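Local atomic coordinates of DNA mismatch repair protein MutS (Thermus aquaticus, PDB entry 1EWQ), a protein that binds mismatched DNA, probably carrying out the recognition step of mismatch repair, and has a weak ATPase activity. Residues C[258-263]-C[596-601]. Sequence-based numbering, arbitrary orientation.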
loop_
_atom_site.group_PDB
_atom_site.type_symbol
_atom_site.label_atom_id
_atom_site.label_comp_id
_atom_site.label_asym_id
_atom_site.label_seq_id
_atom_site.Cartn_x
_atom_site.Cartn_y
_atom_site.Cartn_z
ATOM N N ARG C 258 12.696 8.273 16.279
ATOM C CA ARG C 258 11.690 7.223 16.099
ATOM C C ARG C 258 10.932 6.925 17.391
ATOM O O ARG C 258 9.701 6.823 17.378
ATOM C CB ARG C 258 12.332 5.916 15.604
ATOM C CG ARG C 258 12.717 5.881 14.123
ATOM C CD ARG C 258 13.345 4.534 13.744
ATOM N NE ARG C 258 13.573 4.396 12.307
ATOM C CZ ARG C 258 12.601 4.310 11.396
ATOM N NH1 ARG C 258 11.330 4.348 11.772
ATOM N NH2 ARG C 258 12.896 4.180 10.108
ATOM N N ALA C 259 11.659 6.769 18.497
ATOM C CA ALA C 259 11.022 6.465 19.772
ATOM C C ALA C 259 10.144 7.606 20.264
ATOM O O ALA C 259 9.154 7.374 20.947
ATOM C CB ALA C 259 12.076 6.111 20.837
ATOM N N LEU C 260 10.506 8.834 19.915
ATOM C CA LEU C 260 9.744 10.015 20.320
ATOM C C LEU C 260 8.701 10.414 19.276
ATOM O O LEU C 260 7.944 11.366 19.477
ATOM C CB LEU C 260 10.693 11.191 20.555
ATOM C CG LEU C 260 11.165 11.545 21.970
ATOM C CD1 LEU C 260 11.072 10.346 22.922
ATOM C CD2 LEU C 260 12.573 12.101 21.874
ATOM N N GLU C 261 8.669 9.694 18.160
ATOM C CA GLU C 261 7.723 9.982 17.090
ATOM C C GLU C 261 7.692 11.475 16.758
ATOM O O GLU C 261 6.631 12.090 16.727
ATOM C CB GLU C 261 6.318 9.512 17.487
ATOM C CG GLU C 261 6.261 8.066 17.937
ATOM C CD GLU C 261 4.863 7.604 18.266
ATOM O OE1 GLU C 261 4.144 7.153 17.347
ATOM O OE2 GLU C 261 4.483 7.703 19.447
ATOM N N VAL C 262 8.862 12.053 16.522
ATOM C CA VAL C 262 8.952 13.470 16.194
ATOM C C VAL C 262 8.383 13.760 14.806
ATOM O O VAL C 262 7.552 14.659 14.639
ATOM C CB VAL C 262 10.413 13.969 16.236
ATOM C CG1 VAL C 262 10.465 15.439 15.848
ATOM C CG2 VAL C 262 10.996 13.771 17.628
ATOM N N PHE C 263 8.828 12.987 13.821
ATOM C CA PHE C 263 8.383 13.167 12.446
ATOM C C PHE C 263 7.543 12.010 11.910
ATOM O O PHE C 263 6.708 12.206 11.029
ATOM C CB PHE C 263 9.594 13.377 11.530
ATOM C CG PHE C 263 10.379 14.607 11.847
ATOM C CD1 PHE C 263 11.711 14.518 12.224
ATOM C CD2 PHE C 263 9.789 15.862 11.772
ATOM C CE1 PHE C 263 12.439 15.651 12.518
ATOM C CE2 PHE C 263 10.516 17.010 12.069
ATOM C CZ PHE C 263 11.841 16.907 12.441
ATOM N N THR C 596 9.057 13.949 29.024
ATOM C CA THR C 596 10.211 14.695 29.510
ATOM C C THR C 596 11.080 15.117 28.322
ATOM O O THR C 596 11.466 16.278 28.203
ATOM C CB THR C 596 11.049 13.832 30.467
ATOM O OG1 THR C 596 10.246 13.456 31.591
ATOM C CG2 THR C 596 12.271 14.593 30.947
ATOM N N ALA C 597 11.371 14.168 27.439
ATOM C CA ALA C 597 12.179 14.447 26.260
ATOM C C ALA C 597 11.475 15.450 25.345
ATOM O O ALA C 597 12.107 16.355 24.786
ATOM C CB ALA C 597 12.453 13.150 25.497
ATOM N N LEU C 598 10.165 15.300 25.193
ATOM C CA LEU C 598 9.437 16.214 24.322
ATOM C C LEU C 598 9.408 17.640 24.853
ATOM O O LEU C 598 9.569 18.592 24.092
ATOM C CB LEU C 598 8.017 15.694 24.064
ATOM C CG LEU C 598 8.022 14.422 23.208
ATOM C CD1 LEU C 598 6.611 13.834 23.128
ATOM C CD2 LEU C 598 8.570 14.742 21.826
ATOM N N ILE C 599 9.214 17.796 26.154
ATOM C CA ILE C 599 9.198 19.135 26.738
ATOM C C ILE C 599 10.552 19.806 26.490
ATOM O O ILE C 599 10.613 20.979 26.103
ATOM C CB ILE C 599 8.910 19.067 28.258
ATOM C CG1 ILE C 599 7.443 18.670 28.476
ATOM C CG2 ILE C 599 9.235 20.401 28.924
ATOM C CD1 ILE C 599 7.126 18.316 29.919
ATOM N N ALA C 600 11.629 19.048 26.707
ATOM C CA ALA C 600 12.996 19.541 26.500
ATOM C C ALA C 600 13.210 19.852 25.018
ATOM O O ALA C 600 13.826 20.860 24.663
ATOM C CB ALA C 600 14.007 18.494 26.959
ATOM N N LEU C 601 12.693 18.985 24.158
ATOM C CA LEU C 601 12.825 19.176 22.716
ATOM C C LEU C 601 12.137 20.463 22.284
ATOM O O LEU C 601 12.696 21.254 21.521
ATOM C CB LEU C 601 12.213 17.996 21.970
ATOM C CG LEU C 601 12.163 18.047 20.437
ATOM C CD1 LEU C 601 13.466 18.585 19.859
ATOM C CD2 LEU C 601 11.885 16.636 19.920
#
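The turn that ends helix 254-259 packs on helix 589-603, the helix that follows the P-loop of the ATPase domain, through L260 and V262 on one side and A597, L598 and L601 on the other. No hydrogen bond crosses this buried, apolar contact. L260 does most of the touching. Both its methyls close on one methyl of the helix: CD2 of L260 lies 3.8 Å from CB of A597, and CD1 of L260 lies 4.0 Å from the same CB. L598 comes in beside it. CD2 of L598 sits 4.1 Å from CG of L260, and the two leucine side chains run past each other in opposite directions. The L598 side chain leaves the helix at an angle to the turn, but with CG anti to its carbonyl carbon (chi1 -68°) its CD2 end still reaches L260. With L260 cut back to an alanine, CB of A597 and CD2 of L598 would probably lose their contact with its methyls and CG, and a gap would be likely to open between the turn and the helix.

Helix 589-603 starts at the predicted ATP-binding residues K589 and S590, as in other P-loop NTPases. The side chain of L260 is about 9 Å from that of S590. Segment 258-263 belongs to MutS domain III and 596-601 to domain V, so the contact joins the two close to the probable nucleotide site, far from the bound DNA. The chain turns at E261, which has positive phi in a Schellman motif. Past this turn V262 meets L601 tip to tip, with CG2 of V262 3.8 Å from CD2 of L601. A597 also packs on I622, L658 and L660 of the ATPase sheet, while L601 touches P295.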